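Local atomic coordinates of octenoyl-coa reductase/carboxylase (Streptomyces sp., PDB entry 4A0S), a protein that probably catalyses the NADP-dependent reductive carboxylation of 2-octenoyl-CoA, which supplies an extender unit for cinnabaramide polyketide biosynthesis. Residues 141-146 with 181-186; 115-120 with 162-167. All blocks are in the same frame, centred on the assembly; numbering follows the deposited sequence. Where two conformers were deposited one is given.

How the contacts relate
Both contacts are buried, and both lie within the GroES-like part of a medium-chain dehydrogenase fold. They serve as a worked example of one pocket wall joined to the rest of the domain in two ways. Strands 142-143 and 162-163, one from each contact, pair antiparallel, with a probable hydrogen bond from Trp164 N to Pro141 O. Contact 1 joins this pair to the turn before strand 184-186 through Gln183 and bound water, beside the second subunit; contact 2 ties it to residues 115-117, which lead into strand 117-124 of the main sheet, through a direct hydrogen bond from a serine hydroxyl and an indole rim. Both touch octanoyl-coenzyme A, and Gln183 packs on Trp164.

Contact 1 (141-146 with 181-186); sequences PAHVDE and ASQLLP. With CO8 (octanoyl-coenzyme A), chain E.
In Gln183, chi1 (-65°) places CG beside the backbone N, and the extended chain carries the amide on to the imidazole of His143, whose CG stands anti to its own backbone N (chi1 -178°). OE1 of Gln183 lies at the ring edge, 3.3 Å from His143 CD2 and near the ring plane, and the amide itself is turned 79° against the imidazole. Closer to the backbone, CG of Gln183 lies 3.4 Å from Ala142 O. The polar end of Gln183 is held from outside the two segments, OE1 by Arg180 N and NE2 by His140 O. An alanine here would probably cost Arg180 N and His140 O their side-chain partner and open a gap beside His143 and Trp164.

Bound water makes much of the rest of the join. One molecule donates to Ala142 O at 2.6 Å and to Ser182 O at 2.8 Å. A second also donates to Ala142 O, accepts from Val144 N at 2.8 Å and donates to Ser182 OG at 2.7 Å. The approach of Ser182 OG to Glu146 OE2 is too short to be taken at face value, and Glu146 was modelled in two conformers, so its detail is doubtful. Beside this region Asp145 forms salt bridges with Arg129 and Arg130 of the second subunit.

Pro141 and Ala142 line the end of the acyl pocket in the GroES-like domain, with C8' of octanoyl-coenzyme A 3.5 Å from Ala142 CA. Water bridges between buried carbonyls join this wall to residues 181-183, and that side of the join probably depends on the ordered waters.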
loop_
_atom_site.group_PDB
_atom_site.type_symbol
_atom_site.label_atom_id
_atom_site.label_comp_id
_atom_site.label_asym_id
_atom_site.label_seq_id
_atom_site.Cartn_x
_atom_site.Cartn_y
_atom_site.Cartn_z
ATOM N N PRO A 141 9.515 -14.432 -18.938
ATOM C CA PRO A 141 10.544 -15.266 -18.314
ATOM C C PRO A 141 10.246 -15.827 -16.922
ATOM O O PRO A 141 11.044 -16.611 -16.422
ATOM C CB PRO A 141 11.749 -14.319 -18.224
ATOM C CG PRO A 141 11.125 -12.957 -18.123
ATOM C CD PRO A 141 9.961 -13.043 -19.089
ATOM N N ALA A 142 9.147 -15.406 -16.300
ATOM C CA ALA A 142 8.848 -15.824 -14.929
ATOM C C ALA A 142 8.439 -17.286 -14.864
ATOM O O ALA A 142 7.274 -17.635 -15.049
ATOM C CB ALA A 142 7.802 -14.909 -14.287
ATOM N N HIS A 143 9.424 -18.129 -14.589
ATOM C CA HIS A 143 9.246 -19.577 -14.520
ATOM C C HIS A 143 9.085 -19.875 -13.046
ATOM O O HIS A 143 10.055 -19.894 -12.292
ATOM C CB HIS A 143 10.488 -20.231 -15.113
ATOM C CG HIS A 143 10.447 -21.725 -15.162
ATOM N ND1 HIS A 143 10.832 -22.510 -14.096
ATOM C CD2 HIS A 143 10.172 -22.577 -16.175
ATOM C CE1 HIS A 143 10.753 -23.783 -14.439
ATOM N NE2 HIS A 143 10.360 -23.852 -15.697
ATOM N N VAL A 144 7.846 -20.033 -12.614
ATOM C CA VAL A 144 7.585 -20.006 -11.182
ATOM C C VAL A 144 6.853 -21.267 -10.750
ATOM O O VAL A 144 6.249 -21.956 -11.579
ATOM C CB VAL A 144 6.806 -18.737 -10.757
ATOM C CG1 VAL A 144 7.497 -17.473 -11.312
ATOM C CG2 VAL A 144 5.367 -18.795 -11.232
ATOM N N ASP A 145 6.896 -21.534 -9.451
ATOM C CA ASP A 145 6.285 -22.720 -8.876
ATOM C C ASP A 145 4.966 -22.302 -8.258
ATOM O O ASP A 145 4.925 -21.662 -7.232
ATOM C CB ASP A 145 7.214 -23.340 -7.829
ATOM C CG ASP A 145 6.726 -24.680 -7.334
ATOM O OD1 ASP A 145 5.506 -24.942 -7.354
ATOM O OD2 ASP A 145 7.579 -25.491 -6.924
ATOM N N GLU A 146 3.894 -22.691 -8.914
ATOM C CA GLU A 146 2.558 -22.247 -8.540
ATOM C C GLU A 146 2.016 -22.961 -7.295
ATOM O O GLU A 146 0.953 -22.600 -6.763
ATOM C CB GLU A 146 1.614 -22.413 -9.724
ATOM C CG GLU A 146 2.008 -21.599 -10.955
ATOM C CD GLU A 146 3.104 -22.253 -11.775
ATOM O OE1 GLU A 146 3.671 -23.275 -11.341
ATOM O OE2 GLU A 146 3.406 -21.740 -12.867
ATOM N N ALA A 181 2.996 -23.093 -18.412
ATOM C CA ALA A 181 1.820 -22.457 -18.963
ATOM C C ALA A 181 1.646 -21.044 -18.389
ATOM O O ALA A 181 1.082 -20.171 -19.039
ATOM C CB ALA A 181 0.611 -23.305 -18.700
ATOM N N SER A 182 2.154 -20.823 -17.184
ATOM C CA SER A 182 2.028 -19.516 -16.545
ATOM C C SER A 182 3.087 -18.529 -17.025
ATOM O O SER A 182 3.228 -17.436 -16.454
ATOM C CB SER A 182 2.097 -19.654 -15.030
ATOM O OG SER A 182 3.318 -20.260 -14.666
ATOM N N GLN A 183 3.819 -18.916 -18.074
ATOM C CA GLN A 183 4.709 -17.994 -18.777
ATOM C C GLN A 183 4.059 -17.451 -20.037
ATOM O O GLN A 183 4.606 -16.562 -20.686
ATOM C CB GLN A 183 6.005 -18.693 -19.181
ATOM C CG GLN A 183 6.863 -19.148 -18.028
ATOM C CD GLN A 183 8.096 -19.850 -18.540
ATOM O OE1 GLN A 183 8.231 -21.061 -18.413
ATOM N NE2 GLN A 183 8.979 -19.090 -19.182
ATOM N N LEU A 184 2.895 -18.002 -20.376
ATOM C CA LEU A 184 2.240 -17.719 -21.650
ATOM C C LEU A 184 1.223 -16.607 -21.595
ATOM O O LEU A 184 0.373 -16.569 -20.689
ATOM C CB LEU A 184 1.537 -18.974 -22.166
ATOM C CG LEU A 184 2.473 -20.084 -22.624
ATOM C CD1 LEU A 184 1.670 -21.278 -23.019
ATOM C CD2 LEU A 184 3.304 -19.617 -23.814
ATOM N N LEU A 185 1.286 -15.741 -22.605
ATOM C CA LEU A 185 0.263 -14.742 -22.835
ATOM C C LEU A 185 -0.054 -14.727 -24.322
ATOM O O LEU A 185 0.806 -15.070 -25.133
ATOM C CB LEU A 185 0.743 -13.369 -22.387
ATOM C CG LEU A 185 0.960 -13.211 -20.883
ATOM C CD1 LEU A 185 1.665 -11.883 -20.582
ATOM C CD2 LEU A 185 -0.382 -13.381 -20.131
ATOM N N PRO A 186 -1.281 -14.332 -24.679
ATOM C CA PRO A 186 -1.558 -14.203 -26.104
ATOM C C PRO A 186 -0.672 -13.137 -26.715
ATOM O O PRO A 186 -0.516 -12.035 -26.165
ATOM C CB PRO A 186 -3.029 -13.778 -26.156
ATOM C CG PRO A 186 -3.358 -13.276 -24.813
ATOM C CD PRO A 186 -2.459 -14.001 -23.844
HETATM N N1A CO8 E . 31.585 -21.693 -11.408
HETATM C C2A CO8 E . 30.744 -22.577 -10.866
HETATM N N3A CO8 E . 30.024 -22.273 -9.792
HETATM C C4A CO8 E . 30.138 -21.046 -9.237
HETATM C C5A CO8 E . 30.998 -20.095 -9.771
HETATM C C6A CO8 E . 31.741 -20.449 -10.895
HETATM N N6A CO8 E . 32.576 -19.566 -11.452
HETATM N N7A CO8 E . 30.903 -18.989 -9.032
HETATM C C8A CO8 E . 30.018 -19.232 -8.063
HETATM N N9A CO8 E . 29.554 -20.486 -8.187
HETATM C C1B CO8 E . 28.558 -21.196 -7.339
HETATM C C2B CO8 E . 29.178 -21.638 -6.009
HETATM O O2B CO8 E . 28.677 -22.943 -5.641
HETATM C C3B CO8 E . 28.650 -20.561 -5.065
HETATM O O3B CO8 E . 28.586 -21.047 -3.732
HETATM P P3B CO8 E . 29.772 -20.555 -2.746
HETATM O O7A CO8 E . 30.396 -21.906 -2.082
HETATM O O8A CO8 E . 31.040 -19.997 -3.636
HETATM O O9A CO8 E . 29.307 -19.542 -1.778
HETATM C C4B CO8 E . 27.255 -20.273 -5.609
HETATM O O4B CO8 E . 27.419 -20.330 -7.033
HETATM C C5B CO8 E . 26.823 -18.825 -5.350
HETATM O O5B CO8 E . 25.560 -18.579 -6.003
HETATM P P1A CO8 E . 24.185 -19.221 -5.380
HETATM O O1A CO8 E . 22.962 -18.721 -6.379
HETATM O O2A CO8 E . 24.178 -20.717 -5.302
HETATM O O3A CO8 E . 24.060 -18.621 -3.853
HETATM P P2A CO8 E . 23.317 -17.252 -3.336
HETATM O O4A CO8 E . 24.227 -16.650 -2.171
HETATM O O5A CO8 E . 21.896 -17.450 -2.898
HETATM O O6A CO8 E . 23.427 -16.170 -4.556
HETATM C CBP CO8 E . 22.637 -14.461 -6.138
HETATM C CCP CO8 E . 22.328 -15.293 -4.871
HETATM C CDP CO8 E . 23.724 -13.451 -5.733
HETATM C CEP CO8 E . 21.366 -13.694 -6.504
HETATM C CAP CO8 E . 23.102 -15.407 -7.296
HETATM O OAP CO8 E . 22.197 -16.535 -7.522
HETATM C C9P CO8 E . 23.408 -14.677 -8.633
HETATM O O9P CO8 E . 24.449 -14.017 -8.736
HETATM N N8P CO8 E . 22.517 -14.842 -9.638
HETATM C C7P CO8 E . 22.732 -14.272 -11.002
HETATM C C6P CO8 E . 21.931 -12.976 -11.312
HETATM C C5P CO8 E . 22.851 -11.997 -12.082
HETATM O O5P CO8 E . 23.869 -11.566 -11.546
HETATM N N4P CO8 E . 22.639 -11.729 -13.368
HETATM C C3P CO8 E . 21.464 -11.955 -14.201
HETATM C C2P CO8 E . 20.987 -10.515 -14.441
HETATM S S1P CO8 E . 19.270 -10.258 -13.857
HETATM C "C1'" CO8 E . 18.483 -10.301 -15.397
HETATM O "O1'" CO8 E . 19.048 -9.974 -16.457
HETATM C "C2'" CO8 E . 17.185 -10.761 -15.338
HETATM C "C3'" CO8 E . 16.370 -10.859 -16.443
HETATM C "C4'" CO8 E . 15.052 -11.301 -16.279
HETATM C "C5'" CO8 E . 14.741 -12.002 -14.965
HETATM C "C6'" CO8 E . 13.295 -12.523 -15.125
HETATM C "C7'" CO8 E . 12.793 -13.011 -13.796
HETATM C "C8'" CO8 E . 11.417 -13.645 -14.023
HETATM O O HOH W 1 4.980 -16.709 -14.359
HETATM O O HOH W 2 6.040 -20.008 -14.691
HETATM O O HOH W 3 1.794 -23.158 -15.437
#

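Contact 2 (115-120 with 162-167); sequences SDCSGV and RAWGFE. With CO8 (octanoyl-coenzyme A), chain E.
Ser115 and Trp164 make the one hydrogen bond across this contact: Ser115 OG donates to Trp164 O at 2.6 Å, meeting the carbonyl almost head-on at a C=O...donor angle of 162°. The same hydroxyl is also hydrogen-bonded to Asn77 ND2, so two partners fix its rotation. Gly165 follows with a positive phi of 74°, and a side chain there would start close to Ser115 OG. Within the turn, Ala163 O accepts from both Phe166 N and Glu167 N, and Ala163 N donates to Glu167 OE1, closing the same turn. The indole NE1 of Trp164 is hydrogen-bonded to Val178 O.

Packing falls to the indole, whose CG stands anti to the backbone N (chi1 -173°). Its benzo rim runs beside the backbone of residues 115-117: Trp164 CE3 lies 3.3 Å from Ser115 O, which is in the ring plane, and CZ3 is 3.6 Å from Asp116 C. Farther round, Trp164 CH2 lies 3.8 Å from Cys117 SG in an oblique sulfur-aromatic contact.

Ligand contacts come from the end of strand 162-163 and the turn after it. Ala163 CB lies 3.7 Å from C6' of the acyl chain. Phe166 CZ reaches C3P of the pantetheine arm at 3.6 Å.

Strand 117-124 runs antiparallel between strands 64-73 and 136-139, and Trp164 packs on Val139 of the latter. Ser118 rests on helix 193-197, whereas Phe166 touches helix 89-97, which places the contact between the main sheet and the acyl-CoA pocket.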
loop_
_atom_site.group_PDB
_atom_site.type_symbol
_atom_site.label_atom_id
_atom_site.label_comp_id
_atom_site.label_asym_id
_atom_site.label_seq_id
_atom_site.Cartn_x
_atom_site.Cartn_y
_atom_site.Cartn_z
ATOM N N SER A 115 15.150 -15.740 -22.987
ATOM C CA SER A 115 14.292 -15.526 -21.838
ATOM C C SER A 115 12.988 -14.859 -22.193
ATOM O O SER A 115 12.125 -14.679 -21.342
ATOM C CB SER A 115 15.053 -14.720 -20.806
ATOM O OG SER A 115 16.191 -15.475 -20.455
ATOM N N ASP A 116 12.827 -14.525 -23.459
ATOM C CA ASP A 116 11.480 -14.260 -23.956
ATOM C C ASP A 116 11.343 -14.772 -25.371
ATOM O O ASP A 116 12.316 -15.252 -25.972
ATOM C CB ASP A 116 11.021 -12.787 -23.752
ATOM C CG ASP A 116 12.062 -11.751 -24.138
ATOM O OD1 ASP A 116 12.973 -12.009 -24.951
ATOM O OD2 ASP A 116 11.949 -10.627 -23.625
ATOM N N CYS A 117 10.132 -14.720 -25.899
ATOM C CA CYS A 117 9.925 -15.156 -27.246
ATOM C C CYS A 117 8.497 -14.928 -27.601
ATOM O O CYS A 117 7.667 -14.658 -26.728
ATOM C CB CYS A 117 10.295 -16.630 -27.433
ATOM S SG CYS A 117 9.018 -17.794 -27.084
ATOM N N SER A 118 8.230 -14.995 -28.900
ATOM C CA SER A 118 6.874 -15.120 -29.378
ATOM C C SER A 118 6.867 -16.373 -30.218
ATOM O O SER A 118 7.909 -16.815 -30.730
ATOM C CB SER A 118 6.473 -13.921 -30.216
ATOM O OG SER A 118 7.336 -13.817 -31.335
ATOM N N GLY A 119 5.703 -16.971 -30.348
ATOM C CA GLY A 119 5.632 -18.137 -31.164
ATOM C C GLY A 119 4.304 -18.824 -31.134
ATOM O O GLY A 119 3.272 -18.231 -30.860
ATOM N N VAL A 120 4.354 -20.101 -31.446
ATOM C CA VAL A 120 3.161 -20.865 -31.626
ATOM C C VAL A 120 3.192 -22.079 -30.718
ATOM O O VAL A 120 4.177 -22.811 -30.670
ATOM C CB VAL A 120 3.030 -21.318 -33.086
ATOM C CG1 VAL A 120 1.755 -22.070 -33.262
ATOM C CG2 VAL A 120 3.100 -20.118 -34.022
ATOM N N ARG A 162 12.248 -18.660 -11.135
ATOM C CA ARG A 162 13.391 -18.662 -12.032
ATOM C C ARG A 162 13.118 -17.845 -13.280
ATOM O O ARG A 162 11.967 -17.541 -13.590
ATOM C CB ARG A 162 13.784 -20.089 -12.386
ATOM C CG ARG A 162 14.405 -20.813 -11.211
ATOM C CD ARG A 162 14.897 -22.229 -11.596
ATOM N NE ARG A 162 15.572 -22.805 -10.443
ATOM C CZ ARG A 162 14.948 -23.302 -9.381
ATOM N NH1 ARG A 162 13.619 -23.335 -9.334
ATOM N NH2 ARG A 162 15.660 -23.777 -8.361
ATOM N N ALA A 163 14.200 -17.455 -13.946
ATOM C CA ALA A 163 14.148 -16.765 -15.222
ATOM C C ALA A 163 14.352 -17.800 -16.306
ATOM O O ALA A 163 15.417 -18.414 -16.428
ATOM C CB ALA A 163 15.224 -15.691 -15.310
ATOM N N TRP A 164 13.300 -17.998 -17.078
ATOM C CA TRP A 164 13.325 -18.844 -18.242
ATOM C C TRP A 164 14.570 -18.617 -19.100
ATOM O O TRP A 164 14.905 -17.469 -19.415
ATOM C CB TRP A 164 12.097 -18.524 -19.060
ATOM C CG TRP A 164 11.927 -19.432 -20.174
ATOM C CD1 TRP A 164 11.944 -20.781 -20.126
ATOM C CD2 TRP A 164 11.646 -19.069 -21.523
ATOM N NE1 TRP A 164 11.722 -21.298 -21.375
ATOM C CE2 TRP A 164 11.534 -20.263 -22.255
ATOM C CE3 TRP A 164 11.514 -17.848 -22.190
ATOM C CZ2 TRP A 164 11.277 -20.281 -23.626
ATOM C CZ3 TRP A 164 11.250 -17.860 -23.553
ATOM C CH2 TRP A 164 11.127 -19.076 -24.257
ATOM N N GLY A 165 15.252 -19.706 -19.452
ATOM C CA GLY A 165 16.447 -19.626 -20.293
ATOM C C GLY A 165 17.681 -19.092 -19.596
ATOM O O GLY A 165 18.717 -18.929 -20.226
ATOM N N PHE A 166 17.571 -18.809 -18.299
ATOM C CA PHE A 166 18.705 -18.355 -17.510
ATOM C C PHE A 166 18.943 -19.278 -16.315
ATOM O O PHE A 166 19.986 -19.885 -16.221
ATOM C CB PHE A 166 18.542 -16.890 -17.076
ATOM C CG PHE A 166 19.719 -16.363 -16.333
ATOM C CD1 PHE A 166 20.904 -16.057 -17.002
ATOM C CD2 PHE A 166 19.667 -16.208 -14.958
ATOM C CE1 PHE A 166 22.017 -15.579 -16.312
ATOM C CE2 PHE A 166 20.776 -15.725 -14.250
ATOM C CZ PHE A 166 21.960 -15.413 -14.939
ATOM N N GLU A 167 17.965 -19.389 -15.419
ATOM C CA GLU A 167 17.994 -20.444 -14.397
ATOM C C GLU A 167 17.200 -21.663 -14.837
ATOM O O GLU A 167 17.054 -22.620 -14.075
ATOM C CB GLU A 167 17.453 -19.945 -13.054
ATOM C CG GLU A 167 18.338 -18.934 -12.357
ATOM C CD GLU A 167 17.810 -17.524 -12.455
ATOM O OE1 GLU A 167 16.660 -17.357 -12.906
ATOM O OE2 GLU A 167 18.536 -16.570 -12.051
HETATM N N1A CO8 E . 31.585 -21.693 -11.408
HETATM C C2A CO8 E . 30.744 -22.577 -10.866
HETATM N N3A CO8 E . 30.024 -22.273 -9.792
HETATM C C4A CO8 E . 30.138 -21.046 -9.237
HETATM C C5A CO8 E . 30.998 -20.095 -9.771
HETATM C C6A CO8 E . 31.741 -20.449 -10.895
HETATM N N6A CO8 E . 32.576 -19.566 -11.452
HETATM N N7A CO8 E . 30.903 -18.989 -9.032
HETATM C C8A CO8 E . 30.018 -19.232 -8.063
HETATM N N9A CO8 E . 29.554 -20.486 -8.187
HETATM C C1B CO8 E . 28.558 -21.196 -7.339
HETATM C C2B CO8 E . 29.178 -21.638 -6.009
HETATM O O2B CO8 E . 28.677 -22.943 -5.641
HETATM C C3B CO8 E . 28.650 -20.561 -5.065
HETATM O O3B CO8 E . 28.586 -21.047 -3.732
HETATM P P3B CO8 E . 29.772 -20.555 -2.746
HETATM O O7A CO8 E . 30.396 -21.906 -2.082
HETATM O O8A CO8 E . 31.040 -19.997 -3.636
HETATM O O9A CO8 E . 29.307 -19.542 -1.778
HETATM C C4B CO8 E . 27.255 -20.273 -5.609
HETATM O O4B CO8 E . 27.419 -20.330 -7.033
HETATM C C5B CO8 E . 26.823 -18.825 -5.350
HETATM O O5B CO8 E . 25.560 -18.579 -6.003
HETATM P P1A CO8 E . 24.185 -19.221 -5.380
HETATM O O1A CO8 E . 22.962 -18.721 -6.379
HETATM O O2A CO8 E . 24.178 -20.717 -5.302
HETATM O O3A CO8 E . 24.060 -18.621 -3.853
HETATM P P2A CO8 E . 23.317 -17.252 -3.336
HETATM O O4A CO8 E . 24.227 -16.650 -2.171
HETATM O O5A CO8 E . 21.896 -17.450 -2.898
HETATM O O6A CO8 E . 23.427 -16.170 -4.556
HETATM C CBP CO8 E . 22.637 -14.461 -6.138
HETATM C CCP CO8 E . 22.328 -15.293 -4.871
HETATM C CDP CO8 E . 23.724 -13.451 -5.733
HETATM C CEP CO8 E . 21.366 -13.694 -6.504
HETATM C CAP CO8 E . 23.102 -15.407 -7.296
HETATM O OAP CO8 E . 22.197 -16.535 -7.522
HETATM C C9P CO8 E . 23.408 -14.677 -8.633
HETATM O O9P CO8 E . 24.449 -14.017 -8.736
HETATM N N8P CO8 E . 22.517 -14.842 -9.638
HETATM C C7P CO8 E . 22.732 -14.272 -11.002
HETATM C C6P CO8 E . 21.931 -12.976 -11.312
HETATM C C5P CO8 E . 22.851 -11.997 -12.082
HETATM O O5P CO8 E . 23.869 -11.566 -11.546
HETATM N N4P CO8 E . 22.639 -11.729 -13.368
HETATM C C3P CO8 E . 21.464 -11.955 -14.201
HETATM C C2P CO8 E . 20.987 -10.515 -14.441
HETATM S S1P CO8 E . 19.270 -10.258 -13.857
HETATM C "C1'" CO8 E . 18.483 -10.301 -15.397
HETATM O "O1'" CO8 E . 19.048 -9.974 -16.457
HETATM C "C2'" CO8 E . 17.185 -10.761 -15.338
HETATM C "C3'" CO8 E . 16.370 -10.859 -16.443
HETATM C "C4'" CO8 E . 15.052 -11.301 -16.279
HETATM C "C5'" CO8 E . 14.741 -12.002 -14.965
HETATM C "C6'" CO8 E . 13.295 -12.523 -15.125
HETATM C "C7'" CO8 E . 12.793 -13.011 -13.796
HETATM C "C8'" CO8 E . 11.417 -13.645 -14.023
#